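Local coordinates for 2L protein (Yaba-like disease virus, PDB 3IT8) that probably binds and blocks the cytokine tumour necrosis factor, as a poxvirus protein built on an MHC class I-like platform with an Ig-like domain, at residues L3-T8 with H58-D63; H24-L29 with P209-T214; G96-G101 with G105-V110; R239-E244 with G249-I254. All coordinates share one frame; numbering follows the deposited sequence.

Interactions 1, 2 and 3 share the eight-stranded platform sheet: strands 18-25, 2-10, 90-100 and 103-112 lie side by side, carrying H24-L29, L3-T8, G96-G101 and G105-V110. Along the chain the segments of interactions 1 and 2 alternate, while interaction 3 falls between the two halves of interaction 2. Interaction 2 reaches from the platform to the Ig-like part, where interaction 4 lies in the long loop before strand 254-255. Centres of interactions 2 and 3 are about 11 Å apart, those of 1 and 4 about 23 Å. T100 bonds to D211, Y109 meets Y243 and W252 packs on T214, so interactions 2, 3 and 4 together join platform and Ig-like domain.

Interaction 1: L3-T8 with H58-D63; sequences LKYNYT and HTPGND. With NAG (2-acetamido-2-deoxy-beta-D-glucopyranose), chain M.
Y5 extends from strand 2-10 toward T59 and P60, the residues before helix 61-82. Its CG lies beside the backbone N and opposite the carbonyl carbon (chi1 -76°), which sends the ring off the sheet toward these two. P60 arrives from the other direction and touches the ring at its edge, near the ring plane, with P60 CD 3.7 Å from Y5 CE2. Beyond the ring, Y5 OH meets the methyl of T59 at 3.4 Å from CG2. The two hydroxyls of this corner share one partner, Y170 OH of helix 148-174, to which Y5 OH and T59 OG1 both hydrogen-bond; T59 OG1 also bonds to S56 OG. Stacking by F158 and edge-to-face contacts with F21 and Y64 complete the packing round Y5, so this is the tight, buried part, although the two segments share a mere 124 Å². The contact fades towards G61, N62 and D63, which are exposed, the last two poorly ordered. H58 turns outward instead and hydrogen-bonds through ND1 to an aromatic side chain of another protein's chain. On the other side of strand 2-10 N6 carries its N-linked sugar, ND2 being 1.5 Å from C1 of the NAG. K4, bent at its third torsion (chi3 72°), brings NZ to the acetamide oxygen O7 at 2.9 Å, a hydrogen bond that would help steady the sugar. Aromatic residues of a strand in an antiparallel sheet, packed against helices 61-82 and 148-174, fit the helix-on-sheet platform of the MHC class I fold.

Interaction 2: H24-L29 with P209-T214; sequences HYNDQL and PPDVIT
N26 and P209 mark the nearest backbone approach, CA to CA 6.4 Å, between a tight hairpin and the P209-P210-D211 loop before strand 213-218. Y25 to Q28 form a type II' beta turn, closed by Q28 N to Y25 O at 2.8 Å and Y25 N to Q28 O at 3.0 Å; N26 takes the positive phi (61°) at its first corner. Facing it is P210, which offers its ring to the turn: CG stands 4.3 Å from D27 CB, and CD is 4.5 Å from N26 CB. The amide of N26 folds back over Y25, its CG 3.9 Å above one face of that ring and towards the rim. The carboxylate of D211 comes near the same amide, OD1 to N26 OD1 4.2 Å. Each polar end is held from elsewhere: N26 OD1 by T2 N, D27 OD2 by Y263 OH and D27 OD1 by Y208 OH, while D211 OD2 receives both T100 OG1 and the amino group of I1. Chemically the direct touch is thus light van der Waals packing against proline; N26 to T2 holds the turn itself, and the polar fastening of platform to Ig-like domain probably runs through the bonds of D27 and D211.

Interaction 3: G96-G101 with G105-V110; sequences GCYETG and GSYGYV
G96 and Y107 form a hydrogen-bonded pair in the antiparallel beta hairpin of strands 90-100 and 103-112, whose short segments cross at 157°. Y107 N gives to G96 O at 2.8 Å, nearly in line with the carbonyl, and G96 N returns a bond to Y107 O at 3.1 Å from a tilted position. Y107 O has a second donor in T95 OG1. Two residues on, Y98 and G105 repeat the pattern, with Y98 N to G105 O at 3.0 Å and G105 N to Y98 O at 3.2 Å. The non-hydrogen-bonded pair between them, C97 and S106, brings CA within 4.0 Å of CA; here the backbone of C97 bonds outward to L3 of strand 2-10, and S106 OG is taken up by E159 O of helix 148-174. On the opposite sheet face each tyrosine folds across the glycine of its partner strand. Both have CG between backbone N and carbonyl carbon (chi1 64° in Y98, 52° in Y107), which lays the rings flat against bare backbone. G96 CA makes a CH-pi contact, 3.9 Å from the centroid of the Y107 ring. Away from the hairpin pairing, the poorly ordered carboxylate of E99 faces basic side chains of another protein's chain. At the far glycine, G105 N lies 3.3 Å above the plane of the Y98 ring, displaced towards its rim.

Interaction 4: R239-E244 with G249-I254; sequences RKSNYE and GFPWNI
F250 sets its CG anti to the backbone N (chi1 -158°), sending the phenyl towards R239 and S241, whereas Y243 keeps CG beside its backbone N (chi1 -65°) and lays its ring over G249. That ring receives G249 CA nearly along its normal, 14° off, in a CH-pi contact 3.6 Å from the centroid. The glycine, lacking a side chain, lets backbone and ring come together. F250 is met chiefly at its rim: R239 CB lies 3.9 Å from CZ near the ring plane, and Y243 O is 3.3 Å from CD1. P251 CD lies over one face of the same phenyl, toward the rim. Further out R239 doubles back at its second and third torsions, so that its guanidinium has F250 CE2 4.2 Å above its centre, and NH2 stands 3.4 Å from P251 O. A long, weak ion pair also links R239 NH2 to D267 OD1. S241 OG accepts the backbone N of Y243 at 3.2 Å and also touches P251 CD at 3.5 Å. Y243 OH bonds to E111 OE1, and N242 O takes R119 NH2, both on the platform side. W252 packs on I213 and T214 of strand 213-218. Almost wholly without regular structure up to I254, where strand 254-255 begins, the two segments form a surface loop of the Ig-like domain, folded about an aromatic-proline cluster and braced by an ST turn at S241.

Interaction 1: L3-T8 with H58-D63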
# COMPACT_ATOMS: atom_id res chain seq x y z
N LEU D 3 -20.33 -4.23 -28.72
CA LEU D 3 -19.87 -3.18 -29.62
C LEU D 3 -19.09 -3.86 -30.77
O LEU D 3 -18.06 -4.49 -30.55
CB LEU D 3 -18.98 -2.16 -28.90
CG LEU D 3 -18.58 -0.96 -29.79
CD1 LEU D 3 -19.81 -0.28 -30.37
CD2 LEU D 3 -17.80 0.05 -28.96
N LYS D 4 -19.60 -3.76 -32.00
CA LYS D 4 -18.94 -4.41 -33.13
C LYS D 4 -18.63 -3.46 -34.29
O LYS D 4 -19.48 -2.69 -34.71
CB LYS D 4 -19.81 -5.57 -33.64
CG LYS D 4 -19.16 -6.35 -34.76
CD LYS D 4 -20.01 -7.51 -35.25
CE LYS D 4 -21.21 -7.06 -36.05
NZ LYS D 4 -21.95 -8.22 -36.66
N TYR D 5 -17.40 -3.54 -34.79
CA TYR D 5 -16.94 -2.74 -35.94
C TYR D 5 -16.68 -3.70 -37.10
O TYR D 5 -15.98 -4.71 -36.95
CB TYR D 5 -15.66 -2.00 -35.59
CG TYR D 5 -15.86 -0.78 -34.72
CD1 TYR D 5 -17.10 -0.48 -34.16
CD2 TYR D 5 -14.79 0.07 -34.42
CE1 TYR D 5 -17.29 0.64 -33.33
CE2 TYR D 5 -14.96 1.19 -33.59
CZ TYR D 5 -16.21 1.46 -33.05
OH TYR D 5 -16.37 2.54 -32.22
N ASN D 6 -17.23 -3.41 -38.27
CA ASN D 6 -17.08 -4.27 -39.44
C ASN D 6 -16.63 -3.45 -40.63
O ASN D 6 -17.35 -2.57 -41.09
CB ASN D 6 -18.43 -4.97 -39.74
CG ASN D 6 -18.38 -5.92 -40.93
OD1 ASN D 6 -17.37 -6.05 -41.62
ND2 ASN D 6 -19.52 -6.58 -41.17
N TYR D 7 -15.42 -3.70 -41.12
CA TYR D 7 -14.91 -3.01 -42.29
C TYR D 7 -14.89 -4.04 -43.41
O TYR D 7 -14.34 -5.13 -43.23
CB TYR D 7 -13.49 -2.50 -42.09
CG TYR D 7 -13.31 -1.47 -41.01
CD1 TYR D 7 -13.17 -1.84 -39.68
CD2 TYR D 7 -13.19 -0.12 -41.34
CE1 TYR D 7 -12.91 -0.89 -38.69
CE2 TYR D 7 -12.94 0.84 -40.36
CZ TYR D 7 -12.79 0.44 -39.03
OH TYR D 7 -12.49 1.36 -38.05
N THR D 8 -15.45 -3.71 -44.57
CA THR D 8 -15.44 -4.66 -45.66
C THR D 8 -15.20 -4.09 -47.06
O THR D 8 -15.90 -3.17 -47.48
CB THR D 8 -16.77 -5.43 -45.71
OG1 THR D 8 -17.05 -5.97 -44.41
CG2 THR D 8 -16.69 -6.56 -46.72
N HIS D 58 -13.48 7.65 -27.14
CA HIS D 58 -12.75 6.46 -27.54
C HIS D 58 -13.22 5.80 -28.81
O HIS D 58 -12.76 4.72 -29.15
CB HIS D 58 -12.74 5.48 -26.37
CG HIS D 58 -12.01 6.02 -25.18
ND1 HIS D 58 -10.64 6.19 -25.16
CD2 HIS D 58 -12.46 6.47 -23.98
CE1 HIS D 58 -10.28 6.74 -24.01
NE2 HIS D 58 -11.37 6.92 -23.28
N THR D 59 -14.13 6.46 -29.52
CA THR D 59 -14.58 5.94 -30.80
C THR D 59 -13.55 6.57 -31.73
O THR D 59 -13.34 7.77 -31.68
CB THR D 59 -15.97 6.46 -31.17
OG1 THR D 59 -16.92 5.99 -30.21
CG2 THR D 59 -16.37 5.95 -32.54
N PRO D 60 -12.86 5.76 -32.55
CA PRO D 60 -11.83 6.24 -33.49
C PRO D 60 -12.22 7.47 -34.32
O PRO D 60 -13.35 7.59 -34.79
CB PRO D 60 -11.59 5.02 -34.38
CG PRO D 60 -11.89 3.86 -33.47
CD PRO D 60 -13.13 4.32 -32.74
N GLY D 61 -11.26 8.38 -34.49
CA GLY D 61 -11.50 9.59 -35.26
C GLY D 61 -11.32 9.36 -36.75
O GLY D 61 -11.02 8.24 -37.16
N ASN D 62 -11.50 10.41 -37.55
CA ASN D 62 -11.36 10.29 -39.01
C ASN D 62 -12.37 9.29 -39.51
O ASN D 62 -12.04 8.40 -40.29
CB ASN D 62 -9.98 9.79 -39.41
CG ASN D 62 -8.88 10.49 -38.68
OD1 ASN D 62 -9.12 11.35 -37.83
ND2 ASN D 62 -7.64 10.14 -39.00
N ASP D 63 -13.61 9.42 -39.05
CA ASP D 63 -14.66 8.49 -39.44
C ASP D 63 -14.10 7.09 -39.31
O ASP D 63 -13.98 6.37 -40.30
CB ASP D 63 -15.10 8.76 -40.87
CG ASP D 63 -15.62 10.16 -41.06
OD1 ASP D 63 -16.55 10.55 -40.32
OD2 ASP D 63 -15.08 10.87 -41.93
C1 NAG M . -19.74 -7.35 -42.38
C2 NAG M . -20.50 -8.63 -42.05
C3 NAG M . -20.74 -9.44 -43.34
C4 NAG M . -21.50 -8.58 -44.36
C5 NAG M . -20.66 -7.32 -44.60
C6 NAG M . -21.28 -6.36 -45.60
C7 NAG M . -20.09 -9.40 -39.80
C8 NAG M . -19.54 -10.51 -38.93
N2 NAG M . -19.75 -9.41 -41.08
O3 NAG M . -21.49 -10.62 -43.06
O4 NAG M . -21.72 -9.31 -45.59
O5 NAG M . -20.47 -6.59 -43.35
O6 NAG M . -22.33 -5.60 -45.01
O7 NAG M . -20.82 -8.54 -39.30

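Interaction 2: H24-L29 with P209-T214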
# COMPACT_ATOMS: atom_id res chain seq x y z
N HIS D 24 -22.01 -1.26 -34.83
CA HIS D 24 -23.21 -1.79 -34.17
C HIS D 24 -23.08 -1.89 -32.66
O HIS D 24 -22.14 -2.51 -32.14
CB HIS D 24 -23.55 -3.18 -34.71
CG HIS D 24 -24.14 -3.18 -36.07
ND1 HIS D 24 -25.43 -2.78 -36.32
CD2 HIS D 24 -23.63 -3.58 -37.26
CE1 HIS D 24 -25.70 -2.94 -37.61
NE2 HIS D 24 -24.62 -3.42 -38.20
N TYR D 25 -24.02 -1.28 -31.95
CA TYR D 25 -24.08 -1.37 -30.49
C TYR D 25 -25.23 -2.35 -30.27
O TYR D 25 -26.38 -2.03 -30.57
CB TYR D 25 -24.43 -0.03 -29.86
CG TYR D 25 -24.57 -0.15 -28.38
CD1 TYR D 25 -23.46 -0.42 -27.57
CD2 TYR D 25 -25.82 -0.08 -27.77
CE1 TYR D 25 -23.59 -0.60 -26.20
CE2 TYR D 25 -25.96 -0.26 -26.40
CZ TYR D 25 -24.84 -0.53 -25.62
OH TYR D 25 -24.98 -0.72 -24.27
N ASN D 26 -24.94 -3.55 -29.75
CA ASN D 26 -25.97 -4.57 -29.60
C ASN D 26 -26.42 -4.79 -31.03
O ASN D 26 -25.58 -4.89 -31.92
CB ASN D 26 -27.15 -4.09 -28.76
CG ASN D 26 -26.83 -4.03 -27.28
OD1 ASN D 26 -25.81 -4.55 -26.84
ND2 ASN D 26 -27.72 -3.42 -26.51
N ASP D 27 -27.73 -4.85 -31.27
CA ASP D 27 -28.20 -5.03 -32.64
C ASP D 27 -28.59 -3.69 -33.27
O ASP D 27 -29.24 -3.67 -34.30
CB ASP D 27 -29.40 -6.00 -32.69
CG ASP D 27 -30.55 -5.58 -31.78
OD1 ASP D 27 -30.47 -4.51 -31.12
OD2 ASP D 27 -31.55 -6.34 -31.72
N GLN D 28 -28.16 -2.59 -32.66
CA GLN D 28 -28.48 -1.25 -33.15
C GLN D 28 -27.42 -0.61 -34.06
O GLN D 28 -26.29 -0.36 -33.63
CB GLN D 28 -28.70 -0.30 -31.97
CG GLN D 28 -29.70 -0.75 -30.98
CD GLN D 28 -31.07 -0.94 -31.58
OE1 GLN D 28 -31.49 -2.07 -31.86
NE2 GLN D 28 -31.77 0.18 -31.80
N LEU D 29 -27.78 -0.31 -35.30
CA LEU D 29 -26.83 0.32 -36.19
C LEU D 29 -26.53 1.72 -35.65
O LEU D 29 -27.43 2.49 -35.33
CB LEU D 29 -27.40 0.40 -37.60
CG LEU D 29 -26.52 1.17 -38.58
CD1 LEU D 29 -25.16 0.47 -38.69
CD2 LEU D 29 -27.22 1.28 -39.93
N PRO D 209 -30.78 -7.92 -24.76
CA PRO D 209 -29.44 -7.81 -25.36
C PRO D 209 -29.14 -9.18 -25.95
O PRO D 209 -29.06 -10.18 -25.25
CB PRO D 209 -28.56 -7.37 -24.19
CG PRO D 209 -29.27 -7.94 -23.00
CD PRO D 209 -30.76 -7.79 -23.30
N PRO D 210 -29.06 -9.25 -27.29
CA PRO D 210 -28.82 -10.47 -28.08
C PRO D 210 -27.59 -11.31 -27.81
O PRO D 210 -27.52 -12.46 -28.24
CB PRO D 210 -28.91 -9.98 -29.52
CG PRO D 210 -28.47 -8.56 -29.42
CD PRO D 210 -29.08 -8.06 -28.16
N ASP D 211 -26.62 -10.73 -27.11
CA ASP D 211 -25.41 -11.47 -26.78
C ASP D 211 -25.66 -12.42 -25.61
O ASP D 211 -26.12 -12.01 -24.53
CB ASP D 211 -24.25 -10.51 -26.44
CG ASP D 211 -24.65 -9.40 -25.46
OD1 ASP D 211 -25.60 -8.64 -25.76
OD2 ASP D 211 -24.00 -9.28 -24.40
N VAL D 212 -25.39 -13.69 -25.84
CA VAL D 212 -25.57 -14.70 -24.81
C VAL D 212 -24.47 -15.70 -24.98
O VAL D 212 -24.07 -16.02 -26.10
CB VAL D 212 -26.92 -15.44 -24.94
CG1 VAL D 212 -26.87 -16.76 -24.21
CG2 VAL D 212 -28.02 -14.60 -24.34
N ILE D 213 -23.94 -16.17 -23.86
CA ILE D 213 -22.90 -17.17 -23.91
C ILE D 213 -23.27 -18.26 -22.95
O ILE D 213 -23.85 -18.02 -21.89
CB ILE D 213 -21.53 -16.59 -23.56
CG1 ILE D 213 -21.10 -15.62 -24.67
CG2 ILE D 213 -20.51 -17.71 -23.45
CD1 ILE D 213 -19.77 -14.96 -24.44
N THR D 214 -22.93 -19.47 -23.34
CA THR D 214 -23.26 -20.64 -22.58
C THR D 214 -22.04 -21.49 -22.28
O THR D 214 -21.18 -21.69 -23.16
CB THR D 214 -24.30 -21.44 -23.37
OG1 THR D 214 -25.29 -21.94 -22.48
CG2 THR D 214 -23.66 -22.61 -24.09

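Interaction 3: G96-G101 with G105-V110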
# COMPACT_ATOMS: atom_id res chain seq x y z
N GLY D 96 -14.09 -5.58 -32.06
CA GLY D 96 -15.09 -5.10 -31.13
C GLY D 96 -14.94 -5.74 -29.76
O GLY D 96 -13.95 -6.43 -29.50
N CYS D 97 -15.89 -5.52 -28.88
CA CYS D 97 -15.81 -6.10 -27.54
C CYS D 97 -17.19 -6.44 -26.99
O CYS D 97 -18.21 -6.17 -27.63
CB CYS D 97 -15.10 -5.14 -26.57
SG CYS D 97 -16.08 -3.71 -26.05
N TYR D 98 -17.22 -7.01 -25.79
CA TYR D 98 -18.47 -7.42 -25.18
C TYR D 98 -18.40 -7.52 -23.67
O TYR D 98 -17.34 -7.76 -23.10
CB TYR D 98 -18.89 -8.77 -25.74
CG TYR D 98 -17.92 -9.87 -25.39
CD1 TYR D 98 -18.06 -10.61 -24.21
CD2 TYR D 98 -16.82 -10.14 -26.21
CE1 TYR D 98 -17.12 -11.60 -23.87
CE2 TYR D 98 -15.89 -11.11 -25.88
CZ TYR D 98 -16.04 -11.84 -24.71
OH TYR D 98 -15.09 -12.77 -24.37
N GLU D 99 -19.56 -7.35 -23.05
CA GLU D 99 -19.76 -7.47 -21.63
C GLU D 99 -21.05 -8.27 -21.53
O GLU D 99 -22.13 -7.70 -21.36
CB GLU D 99 -19.92 -6.10 -20.99
CG GLU D 99 -18.77 -5.75 -20.07
CD GLU D 99 -19.01 -4.47 -19.28
OE1 GLU D 99 -20.04 -4.38 -18.58
OE2 GLU D 99 -18.16 -3.55 -19.36
N THR D 100 -20.94 -9.58 -21.70
CA THR D 100 -22.06 -10.51 -21.65
C THR D 100 -22.15 -11.09 -20.23
O THR D 100 -21.46 -12.06 -19.92
CB THR D 100 -21.84 -11.67 -22.63
OG1 THR D 100 -21.58 -11.14 -23.93
CG2 THR D 100 -23.06 -12.57 -22.70
N GLY D 101 -22.98 -10.50 -19.38
CA GLY D 101 -23.07 -10.98 -18.02
C GLY D 101 -21.72 -10.77 -17.34
O GLY D 101 -21.14 -9.68 -17.41
N GLY D 105 -14.65 -9.42 -22.98
CA GLY D 105 -13.45 -9.56 -23.78
C GLY D 105 -13.49 -8.71 -25.03
O GLY D 105 -14.46 -7.98 -25.26
N SER D 106 -12.44 -8.79 -25.85
CA SER D 106 -12.38 -8.02 -27.08
C SER D 106 -11.80 -8.88 -28.19
O SER D 106 -11.18 -9.91 -27.92
CB SER D 106 -11.52 -6.77 -26.90
OG SER D 106 -10.17 -7.11 -26.72
N TYR D 107 -11.99 -8.48 -29.44
CA TYR D 107 -11.48 -9.28 -30.54
C TYR D 107 -11.11 -8.40 -31.71
O TYR D 107 -11.52 -7.24 -31.79
CB TYR D 107 -12.53 -10.30 -30.97
CG TYR D 107 -13.88 -9.67 -31.24
CD1 TYR D 107 -14.15 -9.05 -32.46
CD2 TYR D 107 -14.84 -9.60 -30.23
CE1 TYR D 107 -15.34 -8.38 -32.67
CE2 TYR D 107 -16.04 -8.93 -30.44
CZ TYR D 107 -16.27 -8.32 -31.66
OH TYR D 107 -17.44 -7.64 -31.84
N GLY D 108 -10.35 -8.97 -32.64
CA GLY D 108 -9.94 -8.26 -33.83
C GLY D 108 -9.38 -9.30 -34.75
O GLY D 108 -8.29 -9.82 -34.50
N TYR D 109 -10.13 -9.65 -35.79
CA TYR D 109 -9.66 -10.64 -36.74
C TYR D 109 -10.04 -10.28 -38.16
O TYR D 109 -10.88 -9.40 -38.39
CB TYR D 109 -10.22 -12.00 -36.37
CG TYR D 109 -11.72 -12.08 -36.38
CD1 TYR D 109 -12.42 -12.40 -37.55
CD2 TYR D 109 -12.46 -11.91 -35.20
CE1 TYR D 109 -13.80 -12.57 -37.54
CE2 TYR D 109 -13.84 -12.08 -35.18
CZ TYR D 109 -14.51 -12.41 -36.35
OH TYR D 109 -15.87 -12.60 -36.31
N VAL D 110 -9.42 -10.96 -39.11
CA VAL D 110 -9.67 -10.71 -40.52
C VAL D 110 -10.27 -11.96 -41.12
O VAL D 110 -9.69 -13.03 -40.98
CB VAL D 110 -8.34 -10.38 -41.25
CG1 VAL D 110 -8.54 -10.40 -42.76
CG2 VAL D 110 -7.83 -9.03 -40.80

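Interaction 4: R239-E244 with G249-I254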
# COMPACT_ATOMS: atom_id res chain seq x y z
N ARG D 239 -16.18 -25.98 -26.89
CA ARG D 239 -16.87 -26.32 -28.13
C ARG D 239 -15.80 -26.33 -29.22
O ARG D 239 -14.67 -25.91 -28.97
CB ARG D 239 -17.95 -25.27 -28.45
CG ARG D 239 -19.03 -25.13 -27.37
CD ARG D 239 -20.30 -25.94 -27.66
NE ARG D 239 -21.32 -25.17 -28.39
CZ ARG D 239 -21.27 -24.89 -29.70
NH1 ARG D 239 -20.26 -25.32 -30.45
NH2 ARG D 239 -22.24 -24.17 -30.26
N LYS D 240 -16.12 -26.83 -30.41
CA LYS D 240 -15.14 -26.86 -31.49
C LYS D 240 -15.52 -25.90 -32.61
O LYS D 240 -16.54 -26.07 -33.27
CB LYS D 240 -15.01 -28.28 -32.06
CG LYS D 240 -14.00 -28.39 -33.18
CD LYS D 240 -14.07 -29.73 -33.89
CE LYS D 240 -13.16 -29.75 -35.11
NZ LYS D 240 -13.33 -30.98 -35.94
N SER D 241 -14.69 -24.88 -32.82
CA SER D 241 -14.94 -23.88 -33.85
C SER D 241 -13.67 -23.09 -34.12
O SER D 241 -12.80 -23.04 -33.27
CB SER D 241 -16.05 -22.91 -33.40
OG SER D 241 -16.27 -21.89 -34.36
N ASN D 242 -13.56 -22.50 -35.30
CA ASN D 242 -12.38 -21.71 -35.62
C ASN D 242 -12.45 -20.38 -34.89
O ASN D 242 -11.46 -19.67 -34.73
CB ASN D 242 -12.28 -21.46 -37.12
CG ASN D 242 -11.93 -22.69 -37.88
OD1 ASN D 242 -10.98 -23.39 -37.52
ND2 ASN D 242 -12.68 -22.98 -38.94
N TYR D 243 -13.66 -20.04 -34.44
CA TYR D 243 -13.89 -18.82 -33.72
C TYR D 243 -13.91 -19.12 -32.22
O TYR D 243 -14.20 -20.25 -31.82
CB TYR D 243 -15.23 -18.21 -34.13
CG TYR D 243 -15.31 -17.77 -35.56
CD1 TYR D 243 -15.82 -18.61 -36.54
CD2 TYR D 243 -14.84 -16.51 -35.95
CE1 TYR D 243 -15.87 -18.21 -37.89
CE2 TYR D 243 -14.89 -16.10 -37.29
CZ TYR D 243 -15.40 -16.96 -38.24
OH TYR D 243 -15.43 -16.58 -39.56
N GLU D 244 -13.60 -18.12 -31.40
CA GLU D 244 -13.62 -18.26 -29.95
C GLU D 244 -14.91 -17.59 -29.49
O GLU D 244 -15.28 -16.55 -30.03
CB GLU D 244 -12.44 -17.54 -29.32
CG GLU D 244 -11.11 -17.85 -29.96
CD GLU D 244 -10.01 -16.92 -29.47
OE1 GLU D 244 -10.20 -15.68 -29.54
OE2 GLU D 244 -8.96 -17.42 -29.02
N GLY D 249 -18.21 -14.30 -34.98
CA GLY D 249 -18.18 -15.48 -35.82
C GLY D 249 -18.53 -16.79 -35.15
O GLY D 249 -18.69 -17.81 -35.82
N PHE D 250 -18.65 -16.80 -33.82
CA PHE D 250 -18.98 -18.02 -33.11
C PHE D 250 -20.42 -18.45 -33.40
O PHE D 250 -21.35 -17.65 -33.26
CB PHE D 250 -18.79 -17.84 -31.61
CG PHE D 250 -18.60 -19.12 -30.89
CD1 PHE D 250 -17.39 -19.80 -30.96
CD2 PHE D 250 -19.64 -19.70 -30.19
CE1 PHE D 250 -17.22 -21.04 -30.35
CE2 PHE D 250 -19.49 -20.94 -29.57
CZ PHE D 250 -18.27 -21.61 -29.65
N PRO D 251 -20.62 -19.72 -33.79
CA PRO D 251 -21.93 -20.31 -34.11
C PRO D 251 -22.85 -20.48 -32.91
O PRO D 251 -22.69 -21.41 -32.13
CB PRO D 251 -21.56 -21.67 -34.70
CG PRO D 251 -20.12 -21.55 -35.05
CD PRO D 251 -19.56 -20.72 -33.95
N TRP D 252 -23.81 -19.58 -32.76
CA TRP D 252 -24.78 -19.69 -31.68
C TRP D 252 -26.12 -19.81 -32.38
O TRP D 252 -26.43 -19.02 -33.27
CB TRP D 252 -24.77 -18.44 -30.78
CG TRP D 252 -23.61 -18.32 -29.84
CD1 TRP D 252 -22.69 -17.32 -29.81
CD2 TRP D 252 -23.26 -19.22 -28.77
NE1 TRP D 252 -21.79 -17.53 -28.80
CE2 TRP D 252 -22.11 -18.68 -28.14
CE3 TRP D 252 -23.80 -20.41 -28.29
CZ2 TRP D 252 -21.50 -19.30 -27.05
CZ3 TRP D 252 -23.18 -21.04 -27.19
CH2 TRP D 252 -22.04 -20.48 -26.59
N ASN D 253 -26.92 -20.80 -31.99
CA ASN D 253 -28.22 -20.97 -32.62
C ASN D 253 -29.20 -19.94 -32.05
O ASN D 253 -30.06 -20.26 -31.22
CB ASN D 253 -28.72 -22.38 -32.39
CG ASN D 253 -29.73 -22.80 -33.42
OD1 ASN D 253 -30.86 -22.31 -33.44
ND2 ASN D 253 -29.33 -23.71 -34.29
N ILE D 254 -29.04 -18.70 -32.50
CA ILE D 254 -29.91 -17.61 -32.06
C ILE D 254 -30.79 -17.15 -33.21
O ILE D 254 -30.34 -17.09 -34.35
CB ILE D 254 -29.09 -16.40 -31.56
CG1 ILE D 254 -28.12 -16.85 -30.49
CG2 ILE D 254 -30.01 -15.33 -30.97
CD1 ILE D 254 -27.34 -15.71 -29.85